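ORF10 (Moritella marina, PDB 6RIW) probably elongates acyl chains by ketosynthase-type condensation in polyunsaturated fatty acid synthesis, this chain being the ketosynthase-chain length factor didomain of a larger protein. Local coordinates at residues A[151-156]-A[606-611]; A[503-508]-A[910-915]; A[767-772]-A[784-789]; A[761-766]-A[851-856]; A[163-168]-A[956-961]. One frame throughout, in Å; residues are numbered along the deposited sequence.

Contact 1 of 5, residues A[151-156]-A[606-611]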
# COMPACT_ATOMS: atom_id res chain seq x y z
N PRO A 151 21.08 30.61 -21.74
CA PRO A 151 21.92 29.42 -21.58
C PRO A 151 22.47 29.25 -20.18
O PRO A 151 22.84 28.13 -19.81
CB PRO A 151 23.05 29.65 -22.59
CG PRO A 151 23.06 31.12 -22.83
CD PRO A 151 21.63 31.55 -22.73
N ASP A 152 22.53 30.31 -19.39
CA ASP A 152 23.03 30.24 -18.02
C ASP A 152 21.91 30.17 -16.99
O ASP A 152 22.18 30.26 -15.79
CB ASP A 152 23.95 31.43 -17.74
CG ASP A 152 25.18 31.45 -18.65
OD1 ASP A 152 25.73 30.36 -18.96
OD2 ASP A 152 25.59 32.55 -19.07
N PHE A 153 20.65 30.04 -17.42
CA PHE A 153 19.59 29.80 -16.46
C PHE A 153 19.87 28.52 -15.67
O PHE A 153 20.35 27.53 -16.23
CB PHE A 153 18.23 29.68 -17.15
CG PHE A 153 17.12 29.35 -16.20
CD1 PHE A 153 16.44 30.36 -15.54
CD2 PHE A 153 16.79 28.03 -15.92
CE1 PHE A 153 15.44 30.06 -14.63
CE2 PHE A 153 15.78 27.74 -15.00
CZ PHE A 153 15.12 28.76 -14.37
N GLN A 154 19.58 28.54 -14.37
CA GLN A 154 19.74 27.37 -13.52
C GLN A 154 18.52 27.22 -12.62
O GLN A 154 18.16 28.16 -11.90
CB GLN A 154 20.97 27.47 -12.62
CG GLN A 154 22.30 27.34 -13.29
CD GLN A 154 23.39 27.49 -12.26
OE1 GLN A 154 23.50 28.52 -11.60
NE2 GLN A 154 24.18 26.45 -12.08
N LEU A 155 17.89 26.06 -12.67
CA LEU A 155 16.83 25.76 -11.72
C LEU A 155 17.41 25.35 -10.38
O LEU A 155 18.45 24.67 -10.32
CB LEU A 155 15.93 24.65 -12.28
CG LEU A 155 14.67 24.30 -11.50
CD1 LEU A 155 13.69 25.46 -11.51
CD2 LEU A 155 14.05 23.07 -12.18
N THR A 156 16.75 25.74 -9.30
CA THR A 156 17.20 25.30 -7.98
C THR A 156 16.61 23.93 -7.64
O THR A 156 15.53 23.56 -8.12
CB THR A 156 16.82 26.32 -6.90
OG1 THR A 156 15.40 26.45 -6.83
CG2 THR A 156 17.44 27.70 -7.21
N LEU A 606 15.16 34.97 -8.28
CA LEU A 606 15.78 35.82 -7.27
C LEU A 606 17.29 35.66 -7.29
O LEU A 606 18.04 36.64 -7.44
CB LEU A 606 15.21 35.47 -5.89
CG LEU A 606 15.35 36.54 -4.81
CD1 LEU A 606 14.64 37.80 -5.25
CD2 LEU A 606 14.76 36.02 -3.51
N GLN A 607 17.78 34.43 -7.14
CA GLN A 607 19.21 34.25 -6.97
C GLN A 607 19.98 34.64 -8.21
O GLN A 607 21.10 35.14 -8.09
CB GLN A 607 19.52 32.81 -6.58
CG GLN A 607 19.12 32.52 -5.13
CD GLN A 607 19.14 31.06 -4.80
OE1 GLN A 607 19.94 30.29 -5.33
NE2 GLN A 607 18.26 30.66 -3.89
N GLN A 608 19.39 34.47 -9.40
CA GLN A 608 20.16 34.76 -10.61
C GLN A 608 20.11 36.23 -10.98
O GLN A 608 20.85 36.64 -11.88
CB GLN A 608 19.67 33.90 -11.78
CG GLN A 608 19.94 32.40 -11.53
CD GLN A 608 20.17 31.63 -12.82
OE1 GLN A 608 19.22 31.32 -13.52
NE2 GLN A 608 21.42 31.30 -13.13
N GLY A 609 19.25 37.01 -10.34
CA GLY A 609 19.27 38.45 -10.49
C GLY A 609 18.29 39.00 -11.50
O GLY A 609 18.46 40.14 -11.94
N ILE A 610 17.28 38.23 -11.89
CA ILE A 610 16.31 38.67 -12.89
C ILE A 610 15.00 38.98 -12.18
O ILE A 610 14.33 38.07 -11.67
CB ILE A 610 16.12 37.62 -13.99
CG1 ILE A 610 17.45 37.35 -14.68
CG2 ILE A 610 15.06 38.09 -14.99
CD1 ILE A 610 18.04 38.54 -15.44
N ASN A 611 14.64 40.26 -12.14
CA ASN A 611 13.49 40.73 -11.38
C ASN A 611 12.31 40.82 -12.34
O ASN A 611 12.10 41.85 -12.98
CB ASN A 611 13.79 42.08 -10.71
CG ASN A 611 12.59 42.65 -9.95
OD1 ASN A 611 11.78 41.91 -9.39
ND2 ASN A 611 12.49 43.98 -9.92
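The C-terminal turn of helix 597-608, closed by a Schellman motif at Gly609, presents Gln608 to the extended loop at Asp152, Phe153 and Gln154, so that the second ketosynthase-like half of the chain is bonded to the first. The contact is a worked example of an amide reading backbone. NE2 of Gln608 gives a nearly straight hydrogen bond to Asp152 O (3.0 Å, 163° at the hydrogen), with the acceptor close to the amide plane. OE1 of the same group accepts from Gln154 N at 2.9 Å, the donor standing 42° above the plane of the side-chain carbonyl. Between the two bonds sits Phe153, where CG anti to the backbone N turns the ring beside the Gln608 amide; its ring atom CD1 lies 3.6 Å from Gln608 OE1, ring and amide planes turned 71° apart. Gln608 NE2 also bonds Asn942 O, while the amides of Gln154 and Gln607 find their partners at Val944 and Asn945. An alanine in place of Gln608 would probably leave Asp152 O, Gln154 N and Asn942 O without these mates. Because oxygen and nitrogen each face a complementary backbone atom, the amide is held against a flip.

Contact 2 of 5, residues A[503-508]-A[910-915]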
# COMPACT_ATOMS: atom_id res chain seq x y z
N GLU A 503 6.49 6.75 -27.69
CA GLU A 503 6.96 8.13 -27.73
C GLU A 503 6.63 8.94 -26.48
O GLU A 503 7.45 9.77 -26.06
CB GLU A 503 6.41 8.85 -28.97
CG GLU A 503 7.19 8.43 -30.18
CD GLU A 503 7.29 9.51 -31.27
OE1 GLU A 503 6.42 10.43 -31.30
OE2 GLU A 503 8.24 9.40 -32.09
N GLN A 504 5.46 8.74 -25.87
CA GLN A 504 5.08 9.53 -24.70
C GLN A 504 5.31 8.82 -23.37
O GLN A 504 5.02 9.39 -22.32
CB GLN A 504 3.61 9.92 -24.80
CG GLN A 504 3.31 10.92 -25.91
CD GLN A 504 1.82 11.10 -26.06
OE1 GLN A 504 1.14 11.42 -25.09
NE2 GLN A 504 1.29 10.86 -27.26
N ARG A 505 5.82 7.60 -23.40
CA ARG A 505 5.84 6.78 -22.19
C ARG A 505 6.71 7.39 -21.09
O ARG A 505 6.39 7.25 -19.90
CB ARG A 505 6.33 5.37 -22.53
CG ARG A 505 6.33 4.38 -21.33
CD ARG A 505 4.90 3.96 -20.96
NE ARG A 505 4.84 3.25 -19.68
CZ ARG A 505 4.75 3.87 -18.50
NH1 ARG A 505 4.74 5.21 -18.44
NH2 ARG A 505 4.66 3.16 -17.38
N TRP A 506 7.84 8.01 -21.44
CA TRP A 506 8.67 8.72 -20.44
C TRP A 506 8.51 10.24 -20.52
O TRP A 506 9.38 10.99 -20.04
CB TRP A 506 10.14 8.35 -20.60
CG TRP A 506 10.49 6.94 -20.18
CD1 TRP A 506 9.63 5.96 -19.76
CD2 TRP A 506 11.80 6.37 -20.16
NE1 TRP A 506 10.34 4.80 -19.46
CE2 TRP A 506 11.67 5.03 -19.72
CE3 TRP A 506 13.08 6.87 -20.46
CZ2 TRP A 506 12.78 4.18 -19.57
CZ3 TRP A 506 14.18 6.02 -20.31
CH2 TRP A 506 14.03 4.69 -19.88
N LYS A 507 7.41 10.73 -21.10
CA LYS A 507 7.21 12.17 -21.27
C LYS A 507 8.40 12.80 -21.98
O LYS A 507 8.75 13.97 -21.73
CB LYS A 507 6.94 12.85 -19.91
CG LYS A 507 5.62 12.48 -19.29
CD LYS A 507 5.33 13.24 -17.98
CE LYS A 507 3.87 13.01 -17.58
NZ LYS A 507 3.37 13.90 -16.47
N GLY A 508 9.03 12.04 -22.88
CA GLY A 508 10.13 12.52 -23.68
C GLY A 508 11.45 12.63 -22.96
O GLY A 508 12.42 13.08 -23.55
N ILE A 910 -6.45 5.71 -23.68
CA ILE A 910 -5.65 6.46 -22.72
C ILE A 910 -4.21 6.02 -22.89
O ILE A 910 -3.91 4.82 -22.82
CB ILE A 910 -6.14 6.24 -21.29
CG1 ILE A 910 -7.55 6.81 -21.14
CG2 ILE A 910 -5.19 6.89 -20.29
CD1 ILE A 910 -8.37 6.14 -20.09
N LYS A 911 -3.32 6.98 -23.14
CA LYS A 911 -1.91 6.70 -23.32
C LYS A 911 -1.19 6.76 -21.98
O LYS A 911 -1.49 7.61 -21.14
CB LYS A 911 -1.27 7.70 -24.30
CG LYS A 911 -1.63 7.41 -25.76
CD LYS A 911 -1.04 8.44 -26.70
CE LYS A 911 -1.30 8.08 -28.16
NZ LYS A 911 -0.59 6.82 -28.56
N LEU A 912 -0.24 5.85 -21.79
CA LEU A 912 0.61 5.89 -20.61
C LEU A 912 1.68 6.97 -20.80
O LEU A 912 2.01 7.36 -21.92
CB LEU A 912 1.24 4.53 -20.36
CG LEU A 912 0.34 3.55 -19.60
CD1 LEU A 912 -0.81 3.08 -20.48
CD2 LEU A 912 1.16 2.34 -19.14
N GLY A 913 2.22 7.46 -19.69
CA GLY A 913 3.09 8.61 -19.76
C GLY A 913 2.24 9.86 -19.86
O GLY A 913 1.23 9.99 -19.17
N GLY A 914 2.63 10.79 -20.72
CA GLY A 914 1.85 11.99 -20.88
C GLY A 914 2.60 13.00 -21.73
O GLY A 914 3.52 12.65 -22.46
N GLN A 915 2.16 14.25 -21.61
CA GLN A 915 2.75 15.36 -22.36
C GLN A 915 4.27 15.36 -22.28
O GLN A 915 4.86 15.11 -21.23
CB GLN A 915 2.19 16.67 -21.80
CG GLN A 915 2.74 17.93 -22.43
CD GLN A 915 1.82 19.09 -22.23
OE1 GLN A 915 1.51 19.47 -21.10
NE2 GLN A 915 1.33 19.65 -23.32
O HOH W 1 0.74 9.94 -23.23
O HOH W 2 3.69 15.94 -18.83
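Gln504, Arg505 and Lys507 belong to a type I beta turn, Gln504 to Lys507, that receives the glycine bend Gly913-Gly914 just after strand 907-911. Gln504 gives most surface. Its carbonyl O takes Lys507 N within the turn and Gly914 N from across (3.2 Å), the two donors arriving from opposite faces of the carbonyl plane; Gly913 CA adds a CA-H...O contact to it at 3.3 Å. The Gln504 side chain crosses that of Lys911 at about a right angle, NE2 lying 3.4 Å from Lys911 CD, while Lys911 NZ bonds Gln532. Arg505 starts out away from the bend, but a turn at chi2 (73°) brings CD back to 3.8 Å from Leu912 CB. Leu912 CD2 then lies over one face of the guanidinium, toward its rim, and salt bridges to Glu743 and Glu587 hold the group. Lys507 runs extended past Gly914, with CG 3.7 Å from Gly914 N, and carries NZ to Val628 O and Gln590. Two things exclude a side chain at Gly913: its backbone angles already call for glycine, and a CB built there would fall 1.9 Å from Gln504 O.

Contact 3 of 5, residues A[767-772]-A[784-789]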
# COMPACT_ATOMS: atom_id res chain seq x y z
N ALA A 767 -0.31 -25.68 -3.52
CA ALA A 767 0.44 -25.26 -2.36
C ALA A 767 1.14 -23.96 -2.66
O ALA A 767 1.59 -23.73 -3.79
CB ALA A 767 1.48 -26.32 -1.96
N VAL A 768 1.25 -23.11 -1.64
CA VAL A 768 2.19 -21.99 -1.66
C VAL A 768 2.90 -21.99 -0.31
O VAL A 768 2.25 -22.10 0.73
CB VAL A 768 1.50 -20.64 -1.93
CG1 VAL A 768 0.47 -20.30 -0.85
CG2 VAL A 768 2.56 -19.51 -2.08
N SER A 769 4.22 -21.95 -0.33
CA SER A 769 5.02 -21.99 0.88
C SER A 769 6.11 -20.94 0.79
O SER A 769 6.52 -20.56 -0.31
CB SER A 769 5.66 -23.36 1.10
OG SER A 769 4.65 -24.33 1.30
N PHE A 770 6.60 -20.49 1.95
CA PHE A 770 7.63 -19.47 2.04
C PHE A 770 8.74 -19.92 2.98
O PHE A 770 8.50 -20.70 3.90
CB PHE A 770 7.05 -18.15 2.58
CG PHE A 770 6.01 -17.55 1.69
CD1 PHE A 770 4.70 -17.99 1.75
CD2 PHE A 770 6.35 -16.57 0.78
CE1 PHE A 770 3.73 -17.45 0.92
CE2 PHE A 770 5.37 -16.01 -0.06
CZ PHE A 770 4.07 -16.47 0.03
N ALA A 771 9.94 -19.36 2.78
CA ALA A 771 11.05 -19.54 3.69
C ALA A 771 11.79 -18.21 3.77
O ALA A 771 11.90 -17.51 2.76
CB ALA A 771 12.01 -20.65 3.25
N PRO A 772 12.25 -17.80 4.96
CA PRO A 772 13.03 -16.56 5.05
C PRO A 772 14.33 -16.68 4.28
O PRO A 772 14.97 -17.74 4.25
CB PRO A 772 13.30 -16.42 6.56
CG PRO A 772 12.32 -17.31 7.23
CD PRO A 772 12.06 -18.43 6.27
N ASP A 784 10.65 -27.71 -0.32
CA ASP A 784 10.28 -28.90 0.46
C ASP A 784 8.95 -28.70 1.17
O ASP A 784 8.12 -29.62 1.24
CB ASP A 784 11.38 -29.23 1.46
CG ASP A 784 10.99 -30.40 2.38
OD1 ASP A 784 10.70 -31.50 1.85
OD2 ASP A 784 10.95 -30.21 3.62
N LYS A 785 8.74 -27.50 1.73
CA LYS A 785 7.45 -27.24 2.38
C LYS A 785 6.32 -27.33 1.37
O LYS A 785 5.26 -27.89 1.67
CB LYS A 785 7.43 -25.86 3.03
CG LYS A 785 8.38 -25.62 4.18
CD LYS A 785 8.10 -24.23 4.75
CE LYS A 785 9.22 -23.74 5.63
NZ LYS A 785 8.94 -22.35 6.14
N ALA A 786 6.52 -26.76 0.18
CA ALA A 786 5.43 -26.70 -0.78
C ALA A 786 5.13 -28.08 -1.35
O ALA A 786 3.96 -28.43 -1.58
CB ALA A 786 5.77 -25.70 -1.89
N LEU A 787 6.17 -28.90 -1.57
CA LEU A 787 5.94 -30.24 -2.08
C LEU A 787 5.21 -31.09 -1.04
O LEU A 787 4.28 -31.84 -1.38
CB LEU A 787 7.26 -30.89 -2.50
CG LEU A 787 7.96 -30.24 -3.70
CD1 LEU A 787 9.46 -30.55 -3.73
CD2 LEU A 787 7.29 -30.63 -5.01
N THR A 788 5.59 -30.95 0.23
CA THR A 788 4.90 -31.65 1.32
C THR A 788 3.44 -31.23 1.41
O THR A 788 2.53 -32.07 1.56
CB THR A 788 5.60 -31.36 2.64
OG1 THR A 788 6.96 -31.82 2.58
CG2 THR A 788 4.87 -32.03 3.82
N LEU A 789 3.18 -29.92 1.32
CA LEU A 789 1.81 -29.42 1.36
C LEU A 789 1.01 -29.93 0.17
O LEU A 789 -0.16 -30.31 0.32
CB LEU A 789 1.82 -27.89 1.42
CG LEU A 789 0.46 -27.19 1.61
CD1 LEU A 789 -0.21 -27.61 2.92
CD2 LEU A 789 0.63 -25.67 1.52
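Ala767 and Ser769 on a strand meet Ala786 and Leu789 on a helix in a packing of helix on sheet, formed where strand 763-772 is followed by helix 776-790 and the chain folds back on itself. The short segments run nearly antiparallel, their axes at 155° and 7.0 Å apart at closest approach. Small residues permit such closeness. Ala767 CB rests 3.3 Å from Ala786 O, and Leu789 reaches over the same methyl, CD2 lying 3.6 Å from Ala767 CB. Leu789 has CG anti to its backbone N (chi1 -174°), and CG too lies against that methyl. The hydroxyl of Ser769 is laid on the helix backbone, OG being 3.2 Å from Ala786 CA; its approach to Ala786 N has too poor an angle for a hydrogen bond, so the meeting is one of packing.

At the other end the polar part begins. Lys785, extended beyond CG, spans from helix to strand and gives NZ to Phe770 O at 2.8 Å, in the carbonyl plane. This bond pins an otherwise solvent-exposed chain across the join. The opposite face of the strand is covered by helix 668-682: Val768 touches Val673 there, and the Phe770 ring forms a cation-pi pair with Arg671. Alongside, Ala767, Ser769 and Ala771 have backbone bonds to strand 876-884. A sheet lined on one face by a helix with a solvent-facing side and on the other by an inner helix is the layered arrangement typical of the thiolase fold of ketosynthases.

Contact 4 of 5, residues A[761-766]-A[851-856]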
# COMPACT_ATOMS: atom_id res chain seq x y z
N VAL A 761 -12.33 -24.87 -14.34
CA VAL A 761 -11.02 -24.83 -13.71
C VAL A 761 -9.93 -24.78 -14.78
O VAL A 761 -9.85 -25.65 -15.65
CB VAL A 761 -10.82 -26.05 -12.80
CG1 VAL A 761 -9.43 -26.01 -12.19
CG2 VAL A 761 -11.89 -26.04 -11.71
N TYR A 762 -9.10 -23.73 -14.73
CA TYR A 762 -7.88 -23.73 -15.52
C TYR A 762 -6.87 -24.70 -14.94
O TYR A 762 -6.41 -25.62 -15.63
CB TYR A 762 -7.27 -22.32 -15.58
CG TYR A 762 -7.98 -21.32 -16.47
CD1 TYR A 762 -7.69 -21.24 -17.83
CD2 TYR A 762 -8.92 -20.44 -15.94
CE1 TYR A 762 -8.32 -20.31 -18.65
CE2 TYR A 762 -9.55 -19.49 -16.74
CZ TYR A 762 -9.24 -19.43 -18.10
OH TYR A 762 -9.87 -18.51 -18.89
N ALA A 763 -6.53 -24.51 -13.67
CA ALA A 763 -5.53 -25.28 -12.94
C ALA A 763 -5.80 -25.05 -11.46
O ALA A 763 -6.55 -24.15 -11.10
CB ALA A 763 -4.10 -24.84 -13.31
N ARG A 764 -5.23 -25.90 -10.62
CA ARG A 764 -5.34 -25.74 -9.18
C ARG A 764 -4.01 -25.25 -8.62
O ARG A 764 -2.95 -25.70 -9.06
CB ARG A 764 -5.72 -27.06 -8.51
CG ARG A 764 -7.20 -27.26 -8.50
CD ARG A 764 -7.61 -28.58 -7.88
NE ARG A 764 -9.03 -28.71 -8.20
CZ ARG A 764 -9.49 -29.29 -9.30
NH1 ARG A 764 -10.79 -29.32 -9.53
NH2 ARG A 764 -8.64 -29.86 -10.15
N ILE A 765 -4.07 -24.37 -7.63
CA ILE A 765 -2.91 -24.06 -6.81
C ILE A 765 -2.92 -25.04 -5.63
O ILE A 765 -3.71 -24.91 -4.70
CB ILE A 765 -2.89 -22.61 -6.33
CG1 ILE A 765 -3.04 -21.65 -7.51
CG2 ILE A 765 -1.57 -22.35 -5.61
CD1 ILE A 765 -3.10 -20.14 -7.13
N ASP A 766 -2.02 -26.02 -5.68
CA ASP A 766 -2.01 -27.05 -4.64
C ASP A 766 -1.26 -26.61 -3.39
O ASP A 766 -1.54 -27.11 -2.30
CB ASP A 766 -1.39 -28.34 -5.18
CG ASP A 766 -2.35 -29.13 -6.06
OD1 ASP A 766 -3.59 -28.97 -5.90
OD2 ASP A 766 -1.87 -29.89 -6.93
N LEU A 851 -2.24 -21.45 -17.83
CA LEU A 851 -2.62 -21.66 -19.24
C LEU A 851 -1.99 -22.94 -19.79
O LEU A 851 -2.66 -23.70 -20.50
CB LEU A 851 -2.24 -20.45 -20.10
CG LEU A 851 -3.01 -19.13 -19.94
CD1 LEU A 851 -2.34 -17.97 -20.73
CD2 LEU A 851 -4.49 -19.24 -20.36
N LEU A 852 -0.72 -23.20 -19.46
CA LEU A 852 -0.05 -24.41 -19.93
C LEU A 852 -0.71 -25.66 -19.38
O LEU A 852 -0.91 -26.63 -20.10
CB LEU A 852 1.42 -24.40 -19.52
CG LEU A 852 2.37 -23.44 -20.24
CD1 LEU A 852 3.82 -23.74 -19.82
CD2 LEU A 852 2.21 -23.53 -21.75
N LEU A 853 -1.03 -25.66 -18.08
CA LEU A 853 -1.71 -26.79 -17.47
C LEU A 853 -3.13 -26.97 -18.00
O LEU A 853 -3.60 -28.11 -18.14
CB LEU A 853 -1.72 -26.63 -15.96
CG LEU A 853 -0.35 -26.79 -15.32
CD1 LEU A 853 -0.44 -26.27 -13.89
CD2 LEU A 853 0.13 -28.23 -15.34
N ASP A 854 -3.83 -25.87 -18.29
CA ASP A 854 -5.16 -25.97 -18.89
C ASP A 854 -5.13 -26.63 -20.26
O ASP A 854 -6.13 -27.21 -20.68
CB ASP A 854 -5.78 -24.59 -19.01
CG ASP A 854 -7.26 -24.66 -19.38
OD1 ASP A 854 -8.00 -25.36 -18.68
OD2 ASP A 854 -7.68 -24.05 -20.38
N GLN A 855 -4.00 -26.54 -20.97
CA GLN A 855 -3.80 -27.14 -22.28
C GLN A 855 -3.33 -28.59 -22.22
O GLN A 855 -3.17 -29.21 -23.28
CB GLN A 855 -2.76 -26.34 -23.09
CG GLN A 855 -3.20 -24.99 -23.53
CD GLN A 855 -2.01 -24.08 -23.90
OE1 GLN A 855 -2.18 -22.87 -24.04
NE2 GLN A 855 -0.82 -24.66 -24.06
N ASN A 856 -3.06 -29.13 -21.03
CA ASN A 856 -2.43 -30.44 -20.91
C ASN A 856 -3.33 -31.51 -21.52
O ASN A 856 -4.53 -31.55 -21.27
CB ASN A 856 -2.17 -30.75 -19.43
CG ASN A 856 -1.52 -32.11 -19.22
OD1 ASN A 856 -0.53 -32.44 -19.88
ND2 ASN A 856 -2.06 -32.90 -18.30
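Tyr762, Ala763, Leu853 and Asp854 bring the beginning of strand 763-772 against the last turn of helix 841-854, with the CA atoms of Tyr762 and Asp854 4.9 Å apart. The apolar contacts are modest. Ala763 CB lies 4.0 Å from Leu853 CD1, and on the other flank Leu851 CD2 approaches the Tyr762 ring atom CE1 obliquely at 4.3 Å. Leu853 continues onto Leu882 of strand 876-884, while Leu851 also meets Met474 and Leu484.

The polar groups meet by packing. With CG anti to its backbone N (chi1 -169°), Asp854 sets its carboxylate beside the tyrosine, CG 3.8 Å from Tyr762 CD1 and the two planes 60° apart. OD1 comes 3.4 Å from Tyr762 O, two acceptors that are not hydrogen-bonded to each other. The polar ends find partners outside the pair: Asp854 OD1 accepts from His889 N, and Tyr762 OH bonds Asp567. The ring of His889 stacks on that of Tyr762, so one residue holds both sides of the contact. An alanine at Asp854 would probably leave His889 N without its acceptor and open a gap where the carboxylate lay beside Tyr762 CD1. Such a helix end, tucked beside the start of a strand whose neighbours 469-478 and 876-884 run antiparallel to it, is in keeping with the helix-on-sheet layering of the thiolase fold.

Contact 5 of 5, residues A[163-168]-A[956-961]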
# COMPACT_ATOMS: atom_id res chain seq x y z
N LYS A 163 21.87 12.65 -0.03
CA LYS A 163 22.17 11.32 -0.54
C LYS A 163 21.18 10.33 0.04
O LYS A 163 20.97 10.29 1.26
CB LYS A 163 23.61 10.92 -0.20
CG LYS A 163 24.63 11.68 -1.01
CD LYS A 163 26.04 11.52 -0.45
CE LYS A 163 27.08 11.58 -1.57
NZ LYS A 163 28.47 11.61 -1.03
N THR A 164 20.53 9.55 -0.83
CA THR A 164 19.39 8.75 -0.42
C THR A 164 19.53 7.33 -0.96
O THR A 164 19.72 7.14 -2.17
CB THR A 164 18.09 9.40 -0.91
OG1 THR A 164 18.00 10.72 -0.36
CG2 THR A 164 16.88 8.60 -0.47
N HIS A 165 19.47 6.35 -0.05
CA HIS A 165 19.56 4.94 -0.43
C HIS A 165 18.33 4.53 -1.23
O HIS A 165 17.19 4.83 -0.86
CB HIS A 165 19.65 4.07 0.84
CG HIS A 165 20.11 2.66 0.59
ND1 HIS A 165 19.29 1.69 0.05
CD2 HIS A 165 21.29 2.04 0.88
CE1 HIS A 165 19.95 0.55 -0.02
NE2 HIS A 165 21.16 0.73 0.48
N ALA A 166 18.57 3.80 -2.32
CA ALA A 166 17.51 3.35 -3.22
C ALA A 166 16.37 2.61 -2.51
O ALA A 166 15.22 2.66 -2.98
CB ALA A 166 18.10 2.44 -4.30
N ASP A 167 16.66 1.91 -1.42
CA ASP A 167 15.59 1.18 -0.73
C ASP A 167 14.49 2.11 -0.23
O ASP A 167 13.38 1.66 0.07
CB ASP A 167 16.16 0.37 0.46
CG ASP A 167 16.87 -0.93 0.04
OD1 ASP A 167 16.80 -1.35 -1.14
OD2 ASP A 167 17.51 -1.56 0.92
N ASN A 168 14.76 3.42 -0.10
CA ASN A 168 13.73 4.38 0.25
C ASN A 168 12.65 4.53 -0.82
O ASN A 168 11.60 5.12 -0.55
CB ASN A 168 14.39 5.73 0.54
CG ASN A 168 15.10 5.73 1.89
OD1 ASN A 168 14.46 5.54 2.92
ND2 ASN A 168 16.42 5.90 1.88
N GLN A 956 23.30 2.86 -7.96
CA GLN A 956 23.96 2.84 -6.65
C GLN A 956 24.73 1.56 -6.36
O GLN A 956 25.49 1.53 -5.39
CB GLN A 956 22.92 3.08 -5.55
CG GLN A 956 22.42 4.51 -5.57
CD GLN A 956 21.37 4.79 -4.50
OE1 GLN A 956 21.21 4.04 -3.54
NE2 GLN A 956 20.65 5.90 -4.65
N GLY A 957 24.56 0.50 -7.15
CA GLY A 957 25.25 -0.75 -6.88
C GLY A 957 24.83 -1.44 -5.60
O GLY A 957 25.70 -1.95 -4.87
N ILE A 958 23.53 -1.46 -5.30
CA ILE A 958 23.06 -2.03 -4.04
C ILE A 958 23.21 -3.53 -4.10
O ILE A 958 22.80 -4.18 -5.06
CB ILE A 958 21.60 -1.65 -3.77
CG1 ILE A 958 21.41 -0.13 -3.75
CG2 ILE A 958 21.12 -2.26 -2.44
CD1 ILE A 958 22.25 0.61 -2.70
N SER A 959 23.79 -4.11 -3.05
CA SER A 959 23.99 -5.56 -3.04
C SER A 959 22.68 -6.28 -2.75
O SER A 959 21.78 -5.77 -2.08
CB SER A 959 25.01 -5.94 -1.97
OG SER A 959 24.50 -5.52 -0.71
N ALA A 960 22.58 -7.50 -3.27
CA ALA A 960 21.36 -8.27 -3.10
C ALA A 960 21.24 -8.81 -1.67
O ALA A 960 22.22 -8.88 -0.92
CB ALA A 960 21.31 -9.44 -4.08
N HIS A 961 20.03 -9.23 -1.31
CA HIS A 961 19.82 -9.72 0.04
C HIS A 961 20.72 -10.91 0.36
O HIS A 961 21.20 -11.05 1.49
CB HIS A 961 18.35 -10.13 0.22
CG HIS A 961 17.46 -8.97 0.50
ND1 HIS A 961 17.75 -8.02 1.45
CD2 HIS A 961 16.29 -8.60 -0.07
CE1 HIS A 961 16.79 -7.11 1.47
NE2 HIS A 961 15.89 -7.44 0.55
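The His165 ring carries Ile958 CD1 over one face, 3.4 Å from NE2, and at its edge, in the ring plane, ND1 accepts Asp167 N at 3.0 Å. That bond fixes the rotation of the imidazole, and its direction is consistent with an unprotonated ND1; NE2, buried beneath the isoleucine methyl, has no partner in the model. The second flat group, the amide of Gln956, bonds backbone on either side of His165. NE2 donates to Thr164 O at 2.9 Å, nearly along the C=O axis, although Thr164 O lies 27° out of the Gln956 amide plane, and OE1 accepts from Ala166 N at 2.9 Å. Gln956, its chain extended beyond CG, thus offers Thr164 O a donor and Ala166 N an acceptor, much as a neighbouring strand would. Ala166 CB fills the angle between the two side chains, 3.6 Å from Gln956 OE1 and 4.2 Å from Ile958 CG1. Around the contact, Asp167 forms a salt bridge with Arg873, and Ile958 has backbone bonds with His707, both from the second half of the chain. The arrangement is that of the C-terminal part of the modelled chain docked on a loop just where a 3-10 turn begins, at the junction of two ketosynthase-like halves.

In the fold
Contacts 3 and 4 share strand 763-772 within the second ketosynthase-like half, their centres about 19 Å apart. Contact 1 is on the opposite side of the chain's centre, the centres of contacts 3 and 4 lying about 60 and about 62 Å from its own. Along the sequence contact 5 spans the longest interval and encloses contact 2, which in turn encloses contact 4 and then contact 3; contact 1 alternates its segments with those of contacts 2 and 5. The long-range pairs 1 and 5 start in the same loop, between helices 129-148 and 174-183. Their centres are about 33 Å apart. Thus 3 and 4 build one half locally, while 1 joins the halves and 2 and 5 fasten the C-terminal region.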